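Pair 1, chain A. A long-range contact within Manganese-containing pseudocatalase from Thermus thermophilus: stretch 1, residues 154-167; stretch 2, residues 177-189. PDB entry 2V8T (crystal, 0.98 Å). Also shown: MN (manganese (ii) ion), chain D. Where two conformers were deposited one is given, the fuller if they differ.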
# COMPACT_ATOMS: atom_id res chain seq x y z
N LEU A 154 -8.57 1.42 21.42
CA LEU A 154 -7.38 2.03 20.82
C LEU A 154 -6.41 2.43 21.92
O LEU A 154 -5.20 2.24 21.80
CB LEU A 154 -7.71 3.28 20.03
CG LEU A 154 -7.02 3.63 18.72
CD1 LEU A 154 -7.33 5.14 18.39
CD2 LEU A 154 -5.59 3.12 18.59
N GLU A 155 -6.89 3.05 23.00
CA GLU A 155 -6.01 3.46 24.05
C GLU A 155 -5.31 2.31 24.73
O GLU A 155 -4.13 2.41 25.06
CB GLU A 155 -6.73 4.36 25.10
CG GLU A 155 -7.10 5.72 24.56
CD GLU A 155 -5.96 6.71 24.38
OE1 GLU A 155 -4.93 6.64 25.09
OE2 GLU A 155 -6.12 7.70 23.60
N VAL A 156 -6.02 1.20 25.00
CA VAL A 156 -5.36 0.08 25.67
C VAL A 156 -4.44 -0.70 24.71
O VAL A 156 -3.42 -1.25 25.16
CB VAL A 156 -6.33 -0.79 26.47
CG1 VAL A 156 -6.92 0.01 27.62
CG2 VAL A 156 -7.41 -1.43 25.62
N ALA A 157 -4.77 -0.75 23.42
CA ALA A 157 -3.85 -1.34 22.44
C ALA A 157 -2.57 -0.47 22.35
O ALA A 157 -1.45 -0.99 22.36
CB ALA A 157 -4.54 -1.46 21.09
N ALA A 158 -2.75 0.84 22.28
CA ALA A 158 -1.60 1.76 22.27
C ALA A 158 -0.77 1.59 23.53
O ALA A 158 0.46 1.61 23.47
CB ALA A 158 -2.08 3.19 22.12
N ARG A 159 -1.42 1.44 24.68
CA ARG A 159 -0.70 1.22 25.93
C ARG A 159 0.15 -0.04 25.86
O ARG A 159 1.29 -0.08 26.31
CB ARG A 159 -1.68 1.10 27.09
CG ARG A 159 -0.99 1.00 28.44
CD ARG A 159 -1.86 0.41 29.48
NE ARG A 159 -1.23 0.46 30.79
CZ ARG A 159 -1.21 -0.54 31.66
NH1 ARG A 159 -1.80 -1.69 31.40
NH2 ARG A 159 -0.54 -0.42 32.79
N THR A 160 -0.43 -1.11 25.30
CA THR A 160 0.26 -2.38 25.18
C THR A 160 1.55 -2.20 24.34
O THR A 160 2.61 -2.72 24.68
CB THR A 160 -0.69 -3.45 24.56
OG1 THR A 160 -1.81 -3.59 25.42
CG2 THR A 160 -0.01 -4.76 24.46
N HIS A 161 1.44 -1.47 23.22
CA HIS A 161 2.61 -1.20 22.40
C HIS A 161 3.65 -0.39 23.17
O HIS A 161 4.85 -0.64 23.08
CB HIS A 161 2.26 -0.53 21.09
CG HIS A 161 1.59 -1.43 20.11
ND1 HIS A 161 0.89 -2.59 20.36
CD2 HIS A 161 1.63 -1.25 18.78
CE1 HIS A 161 0.50 -3.06 19.14
NE2 HIS A 161 0.99 -2.26 18.21
N LYS A 162 3.20 0.63 23.91
CA LYS A 162 4.14 1.43 24.71
C LYS A 162 4.89 0.57 25.72
O LYS A 162 6.08 0.73 25.90
CB LYS A 162 3.45 2.64 25.35
CG LYS A 162 3.00 3.68 24.33
CD LYS A 162 2.95 5.08 24.84
CE LYS A 162 2.53 6.11 23.81
NZ LYS A 162 1.12 5.95 23.27
N LEU A 163 4.16 -0.31 26.42
CA LEU A 163 4.78 -1.20 27.39
C LEU A 163 5.85 -2.09 26.73
O LEU A 163 6.93 -2.29 27.27
CB LEU A 163 3.74 -2.07 28.07
CG LEU A 163 2.84 -1.34 29.07
CD1 LEU A 163 1.60 -2.20 29.36
CD2 LEU A 163 3.56 -1.04 30.36
N ARG A 164 5.50 -2.66 25.57
CA ARG A 164 6.46 -3.56 24.92
C ARG A 164 7.70 -2.81 24.44
O ARG A 164 8.82 -3.29 24.61
CB ARG A 164 5.77 -4.29 23.77
CG ARG A 164 4.75 -5.30 24.29
CD ARG A 164 3.83 -5.80 23.17
NE ARG A 164 2.92 -6.80 23.71
CZ ARG A 164 1.97 -7.41 22.99
NH1 ARG A 164 1.68 -7.01 21.78
NH2 ARG A 164 1.27 -8.37 23.57
N VAL A 165 7.53 -1.60 23.87
CA VAL A 165 8.70 -0.83 23.46
C VAL A 165 9.51 -0.44 24.68
O VAL A 165 10.76 -0.45 24.66
CB VAL A 165 8.28 0.39 22.62
CG1 VAL A 165 9.46 1.32 22.35
CG2 VAL A 165 7.69 -0.08 21.28
N TYR A 166 8.87 -0.07 25.80
CA TYR A 166 9.57 0.22 27.04
C TYR A 166 10.50 -0.91 27.42
O TYR A 166 11.63 -0.73 27.88
CB TYR A 166 8.55 0.49 28.16
CG TYR A 166 9.19 0.82 29.47
CD1 TYR A 166 9.51 -0.18 30.35
CD2 TYR A 166 9.41 2.14 29.88
CE1 TYR A 166 10.09 0.11 31.58
CE2 TYR A 166 9.97 2.45 31.09
CZ TYR A 166 10.32 1.41 31.94
OH TYR A 166 10.89 1.64 33.19
N GLU A 167 10.00 -2.15 27.27
CA GLU A 167 10.75 -3.34 27.61
C GLU A 167 11.90 -3.67 26.65
O GLU A 167 12.71 -4.56 26.94
CB GLU A 167 9.80 -4.53 27.72
CG GLU A 167 8.85 -4.40 28.92
CD GLU A 167 7.98 -5.60 29.01
OE1 GLU A 167 7.28 -5.82 27.93
OE2 GLU A 167 7.91 -6.33 29.99
N MET A 177 9.55 9.44 28.26
CA MET A 177 8.42 9.66 27.39
C MET A 177 7.37 8.59 27.59
O MET A 177 6.16 8.88 27.66
CB MET A 177 8.89 9.76 25.93
CG MET A 177 7.75 9.85 24.93
SD MET A 177 7.02 8.28 24.42
CE MET A 177 8.37 7.61 23.43
N ILE A 178 7.79 7.32 27.62
CA ILE A 178 6.82 6.24 27.68
C ILE A 178 6.13 6.25 29.04
O ILE A 178 4.93 6.06 29.14
CB ILE A 178 7.44 4.89 27.34
CG1 ILE A 178 7.86 4.84 25.88
CG2 ILE A 178 6.45 3.78 27.73
CD1 ILE A 178 8.74 3.67 25.51
N GLY A 179 6.91 6.44 30.13
CA GLY A 179 6.26 6.49 31.42
C GLY A 179 5.18 7.57 31.48
O GLY A 179 4.10 7.35 32.04
N TYR A 180 5.49 8.73 30.93
CA TYR A 180 4.51 9.83 30.91
C TYR A 180 3.28 9.44 30.09
O TYR A 180 2.13 9.64 30.53
CB TYR A 180 5.16 11.11 30.39
CG TYR A 180 4.23 12.28 30.46
CD1 TYR A 180 3.88 12.82 31.68
CD2 TYR A 180 3.69 12.86 29.34
CE1 TYR A 180 3.01 13.91 31.81
CE2 TYR A 180 2.78 13.96 29.48
CZ TYR A 180 2.50 14.47 30.72
OH TYR A 180 1.59 15.54 30.81
N LEU A 181 3.51 8.91 28.89
CA LEU A 181 2.38 8.59 28.02
C LEU A 181 1.60 7.37 28.46
O LEU A 181 0.42 7.24 28.11
CB LEU A 181 2.82 8.53 26.57
CG LEU A 181 3.33 9.88 26.00
CD1 LEU A 181 3.58 9.75 24.50
CD2 LEU A 181 2.35 11.04 26.27
N LEU A 182 2.20 6.49 29.26
CA LEU A 182 1.40 5.43 29.92
C LEU A 182 0.39 6.07 30.86
O LEU A 182 -0.78 5.64 30.96
CB LEU A 182 2.30 4.48 30.69
CG LEU A 182 3.12 3.52 29.84
CD1 LEU A 182 4.14 2.82 30.72
CD2 LEU A 182 2.22 2.52 29.10
N VAL A 183 0.81 7.10 31.60
CA VAL A 183 -0.11 7.77 32.52
C VAL A 183 -1.19 8.53 31.74
O VAL A 183 -2.38 8.43 32.05
CB VAL A 183 0.69 8.66 33.49
CG1 VAL A 183 -0.31 9.48 34.35
CG2 VAL A 183 1.58 7.78 34.35
N ARG A 184 -0.78 9.27 30.69
CA ARG A 184 -1.78 9.99 29.89
C ARG A 184 -2.75 9.03 29.21
O ARG A 184 -3.96 9.30 29.14
CB ARG A 184 -1.11 10.89 28.86
CG ARG A 184 -0.16 11.94 29.46
CD ARG A 184 -0.76 12.71 30.62
NE ARG A 184 -2.00 13.37 30.20
CZ ARG A 184 -2.98 13.71 31.01
NH1 ARG A 184 -2.90 13.52 32.32
NH2 ARG A 184 -4.08 14.26 30.49
N GLY A 185 -2.24 7.88 28.72
CA GLY A 185 -3.13 6.92 28.08
C GLY A 185 -4.06 6.28 29.06
O GLY A 185 -5.19 5.90 28.72
N GLY A 186 -3.63 6.15 30.32
CA GLY A 186 -4.53 5.71 31.36
C GLY A 186 -5.66 6.68 31.57
O GLY A 186 -6.83 6.27 31.76
N VAL A 187 -5.38 7.98 31.55
CA VAL A 187 -6.42 8.99 31.66
C VAL A 187 -7.39 8.87 30.48
O VAL A 187 -8.60 8.89 30.67
CB VAL A 187 -5.79 10.41 31.71
CG1 VAL A 187 -6.85 11.48 31.54
CG2 VAL A 187 -5.04 10.56 33.05
N HIS A 188 -6.85 8.75 29.25
CA HIS A 188 -7.76 8.71 28.11
C HIS A 188 -8.63 7.46 28.13
O HIS A 188 -9.82 7.53 27.83
CB HIS A 188 -6.95 8.77 26.80
CG HIS A 188 -6.20 10.05 26.65
ND1 HIS A 188 -5.23 10.16 25.69
CD2 HIS A 188 -6.28 11.21 27.36
CE1 HIS A 188 -4.75 11.40 25.82
NE2 HIS A 188 -5.35 12.06 26.81
N ALA A 189 -8.05 6.29 28.44
CA ALA A 189 -8.86 5.07 28.54
C ALA A 189 -9.92 5.21 29.61
O ALA A 189 -11.08 4.82 29.44
CB ALA A 189 -7.99 3.85 28.81
MN MN D . -4.30 8.80 24.19
O HOH W 1 -4.24 3.25 28.34
O HOH W 2 -0.21 5.81 25.35
O HOH W 3 -2.76 8.56 22.66

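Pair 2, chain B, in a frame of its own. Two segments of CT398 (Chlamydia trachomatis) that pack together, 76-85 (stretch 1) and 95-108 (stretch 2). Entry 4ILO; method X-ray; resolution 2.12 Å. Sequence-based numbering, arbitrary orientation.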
# COMPACT_ATOMS: atom_id res chain seq x y z
N GLN B 76 -6.00 18.45 53.93
CA GLN B 76 -6.70 17.79 55.01
C GLN B 76 -5.76 17.50 56.17
O GLN B 76 -6.14 17.60 57.32
CB GLN B 76 -7.31 16.49 54.46
CG GLN B 76 -8.24 15.84 55.45
CD GLN B 76 -9.32 16.82 55.95
OE1 GLN B 76 -9.98 17.53 55.15
NE2 GLN B 76 -9.48 16.88 57.27
N ILE B 77 -4.52 17.10 55.87
CA ILE B 77 -3.54 16.88 56.93
C ILE B 77 -3.31 18.17 57.69
O ILE B 77 -3.26 18.18 58.93
CB ILE B 77 -2.25 16.31 56.32
CG1 ILE B 77 -2.45 14.85 55.91
CG2 ILE B 77 -1.03 16.48 57.30
CD1 ILE B 77 -1.22 14.33 55.13
N ASN B 78 -3.21 19.29 56.98
CA ASN B 78 -3.07 20.58 57.67
C ASN B 78 -4.25 20.86 58.58
O ASN B 78 -4.07 21.37 59.69
CB ASN B 78 -2.95 21.74 56.70
CG ASN B 78 -1.57 21.83 56.08
OD1 ASN B 78 -0.57 21.58 56.75
ND2 ASN B 78 -1.51 22.18 54.78
N LYS B 79 -5.47 20.59 58.11
CA LYS B 79 -6.61 20.78 59.00
C LYS B 79 -6.47 19.91 60.24
O LYS B 79 -6.78 20.36 61.35
CB LYS B 79 -7.93 20.46 58.30
N LEU B 80 -6.01 18.67 60.08
CA LEU B 80 -5.95 17.79 61.24
C LEU B 80 -4.90 18.27 62.24
O LEU B 80 -5.05 18.09 63.45
CB LEU B 80 -5.63 16.38 60.79
CG LEU B 80 -6.68 15.64 59.94
CD1 LEU B 80 -6.10 14.34 59.41
CD2 LEU B 80 -8.01 15.33 60.75
N GLU B 81 -3.82 18.87 61.74
CA GLU B 81 -2.79 19.37 62.63
C GLU B 81 -3.30 20.55 63.44
O GLU B 81 -3.09 20.62 64.65
CB GLU B 81 -1.55 19.76 61.82
CG GLU B 81 -0.86 18.51 61.39
CD GLU B 81 0.34 18.75 60.53
OE1 GLU B 81 0.42 19.85 59.94
OE2 GLU B 81 1.17 17.81 60.44
N ASN B 82 -4.01 21.46 62.80
CA ASN B 82 -4.62 22.53 63.56
C ASN B 82 -5.58 21.98 64.62
O ASN B 82 -5.58 22.47 65.76
CB ASN B 82 -5.29 23.52 62.60
CG ASN B 82 -4.29 24.13 61.61
OD1 ASN B 82 -3.08 24.23 61.90
ND2 ASN B 82 -4.77 24.49 60.45
N GLN B 83 -6.39 20.97 64.27
CA GLN B 83 -7.33 20.42 65.25
C GLN B 83 -6.59 19.84 66.45
O GLN B 83 -6.97 20.06 67.60
CB GLN B 83 -8.18 19.31 64.63
CG GLN B 83 -9.29 19.78 63.73
CD GLN B 83 -10.04 18.65 63.02
OE1 GLN B 83 -10.26 17.58 63.57
NE2 GLN B 83 -10.45 18.91 61.77
N GLN B 84 -5.52 19.10 66.18
CA GLN B 84 -4.80 18.43 67.23
C GLN B 84 -4.13 19.43 68.17
O GLN B 84 -4.03 19.17 69.37
CB GLN B 84 -3.75 17.49 66.63
CG GLN B 84 -3.12 16.60 67.68
CD GLN B 84 -1.99 15.74 67.16
OE1 GLN B 84 -1.96 14.49 67.30
NE2 GLN B 84 -1.06 16.39 66.56
N ALA B 85 -3.65 20.56 67.65
CA ALA B 85 -3.00 21.55 68.52
C ALA B 85 -3.93 22.03 69.61
O ALA B 85 -3.45 22.45 70.67
CB ALA B 85 -2.48 22.73 67.70
N ALA B 95 -6.36 9.80 68.13
CA ALA B 95 -7.08 9.57 66.89
C ALA B 95 -6.49 10.43 65.79
O ALA B 95 -6.21 9.93 64.69
CB ALA B 95 -8.55 9.90 67.10
N LEU B 96 -6.17 11.69 66.11
CA LEU B 96 -5.56 12.59 65.14
C LEU B 96 -4.16 12.14 64.75
O LEU B 96 -3.79 12.18 63.57
CB LEU B 96 -5.57 14.00 65.72
CG LEU B 96 -7.04 14.47 65.69
CD1 LEU B 96 -7.25 15.70 66.48
CD2 LEU B 96 -7.42 14.76 64.27
N THR B 97 -3.36 11.68 65.71
CA THR B 97 -2.07 11.09 65.34
C THR B 97 -2.26 10.00 64.30
O THR B 97 -1.59 9.99 63.24
CB THR B 97 -1.39 10.54 66.59
OG1 THR B 97 -0.98 11.63 67.43
CG2 THR B 97 -0.18 9.73 66.25
N GLN B 98 -3.18 9.06 64.59
CA GLN B 98 -3.35 7.89 63.75
C GLN B 98 -3.88 8.31 62.38
O GLN B 98 -3.42 7.80 61.36
CB GLN B 98 -4.28 6.88 64.42
CG GLN B 98 -3.66 6.25 65.68
CD GLN B 98 -4.67 5.79 66.73
OE1 GLN B 98 -5.88 5.64 66.46
NE2 GLN B 98 -4.19 5.58 67.97
N GLU B 99 -4.84 9.23 62.36
CA GLU B 99 -5.38 9.69 61.09
C GLU B 99 -4.30 10.36 60.24
O GLU B 99 -4.22 10.14 59.03
CB GLU B 99 -6.55 10.64 61.32
CG GLU B 99 -7.30 10.95 60.03
CD GLU B 99 -8.30 9.86 59.58
OE1 GLU B 99 -8.85 9.08 60.42
OE2 GLU B 99 -8.56 9.82 58.35
N MET B 100 -3.44 11.16 60.86
CA MET B 100 -2.42 11.86 60.09
C MET B 100 -1.40 10.88 59.54
O MET B 100 -0.93 11.00 58.39
CB MET B 100 -1.76 12.95 60.93
CG MET B 100 -2.64 14.20 61.07
SD MET B 100 -1.81 15.44 62.07
CE MET B 100 -2.31 15.10 63.73
N THR B 101 -1.10 9.86 60.32
CA THR B 101 -0.17 8.83 59.86
C THR B 101 -0.75 8.14 58.65
O THR B 101 -0.08 8.05 57.61
CB THR B 101 0.15 7.88 61.02
OG1 THR B 101 0.96 8.60 61.96
CG2 THR B 101 0.91 6.62 60.58
N ALA B 102 -2.04 7.79 58.72
CA ALA B 102 -2.69 7.08 57.63
C ALA B 102 -2.81 7.97 56.42
O ALA B 102 -2.60 7.53 55.29
CB ALA B 102 -4.09 6.62 58.06
N ALA B 103 -3.19 9.22 56.64
CA ALA B 103 -3.34 10.13 55.52
C ALA B 103 -2.00 10.36 54.84
O ALA B 103 -1.93 10.34 53.60
CB ALA B 103 -3.95 11.44 56.00
N ASN B 104 -0.92 10.55 55.63
CA ASN B 104 0.39 10.76 55.04
C ASN B 104 0.83 9.56 54.20
O ASN B 104 1.50 9.72 53.17
CB ASN B 104 1.44 11.04 56.10
CG ASN B 104 2.74 11.49 55.51
OD1 ASN B 104 2.77 12.43 54.71
ND2 ASN B 104 3.83 10.83 55.91
N LYS B 105 0.49 8.36 54.65
CA LYS B 105 0.94 7.17 53.94
C LYS B 105 0.21 7.02 52.61
O LYS B 105 0.80 6.61 51.60
CB LYS B 105 0.70 5.95 54.83
CG LYS B 105 0.88 4.62 54.15
CD LYS B 105 0.60 3.44 55.11
CE LYS B 105 1.20 2.13 54.56
NZ LYS B 105 1.03 0.98 55.53
N GLU B 106 -1.08 7.35 52.59
CA GLU B 106 -1.80 7.38 51.33
C GLU B 106 -1.22 8.46 50.41
O GLU B 106 -1.06 8.24 49.21
CB GLU B 106 -3.29 7.67 51.60
CG GLU B 106 -4.23 7.76 50.32
CD GLU B 106 -4.31 6.43 49.46
OE1 GLU B 106 -3.95 5.33 49.98
OE2 GLU B 106 -4.73 6.49 48.26
N ARG B 107 -0.89 9.62 50.97
CA ARG B 107 -0.35 10.69 50.15
C ARG B 107 0.95 10.25 49.52
O ARG B 107 1.20 10.50 48.34
CB ARG B 107 -0.12 11.97 50.96
CG ARG B 107 0.35 13.14 50.11
CD ARG B 107 0.39 14.45 50.87
NE ARG B 107 1.24 14.35 52.06
CZ ARG B 107 1.50 15.34 52.91
NH1 ARG B 107 0.99 16.56 52.73
NH2 ARG B 107 2.28 15.09 53.95
N ARG B 108 1.79 9.60 50.32
CA ARG B 108 3.07 9.08 49.85
C ARG B 108 2.86 8.15 48.67
O ARG B 108 3.57 8.24 47.66
CB ARG B 108 3.80 8.35 50.98
CG ARG B 108 5.16 7.80 50.58
CD ARG B 108 5.80 7.03 51.72
NE ARG B 108 6.52 7.91 52.63
CZ ARG B 108 6.13 8.19 53.87
NH1 ARG B 108 5.02 7.66 54.35
NH2 ARG B 108 6.85 9.01 54.63

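Both pairs are two helices packed side by side and running nearly antiparallel, with 163° between the N-to-C directions in pair 1 and 164° in pair 2. The axes approach to 9.0 Å in pair 1 and 9.9 Å in pair 2, yet the 14 central residues superpose with an RMSD of 0.2 Å. The register is shared: A:Arg159 sits across from A:Leu182 as B:Ile77 does from B:Met100, with CA-CA distances of 6.2 and 6.0 Å. No clear hydrogen bond links the helices in either pair, so each contact rests largely on how side chains fill the groove.

The central rule is a branched aliphatic residue on the second helix, A:Ile178 or B:Leu96, pointing toward the first. In pair 1, A:Ile178 CG2 lies 3.9 Å from A:Tyr166 CB and its CD1 lies 4.0 Å from A:Val165 CG1. At the matching places pair 2 carries two glutamines, and B:Leu96 CD1 packs on the aliphatic start of one of them, 3.9 Å from B:Gln84 CB. A long polar residue can thus serve a greasy neighbour with its methylenes.

A:Lys162 and B:Leu80 match, both with chi1 m and chi2 t and both pointing toward the partner helix. The leucine ends in methyls, B:Leu80 CD2 meeting B:Leu96 CD2 at 3.6 Å. The lysine does the apolar work with its chain, CE of A:Lys162 lying 3.7 Å from CB of A:Leu181, and then delivers its charge to water 2, which accepts from A:Lys162 NZ at 2.5 Å and donates to A:Leu181 O at 3.2 Å.

A:Leu182 and B:Met100 both leave the backbone sideways and bend their ends back to the first helix. A:Leu182 CD2 reaches A:Arg159 CG at 3.6 Å and A:Leu163 CG at 3.9 Å. The thinner, longer methionine places SD 3.3 Å from CG of B:Glu81, the counterpart of A:Leu163. Here a glutamate contributes a methylene where pair 1 uses a leucine.

One matched position on the second helix is small in both pairs: A:Gly185 and B:Ala103, whose CB meets B:Ile77 CG1 at 3.7 Å. With no side chain at A:Gly185, the carboxylate of A:Glu155 comes over its backbone, OE1 to CA of A:Gly185 at 3.5 Å; a CB there would stand at about that same distance from OE1. One turn on, B:Arg107 spreads its guanidinium beneath B:Ile77, with CD1 over one face and 3.7 Å from CZ of B:Arg107, while B:Arg107 NH2 donates to B:Asn104 OD1 at 2.8 Å. The matching A:Ala189 is short and packs its CB 4.0 Å from A:Glu155 CB.

Pair 1 adds a metal clamp, as befits a manganese-containing protein: the ion is held by A:Glu155 OE1 and OE2, at 2.4 and 2.2 Å, and by A:His188 ND1 at 2.2 Å, so one ligand from each helix ties the two together.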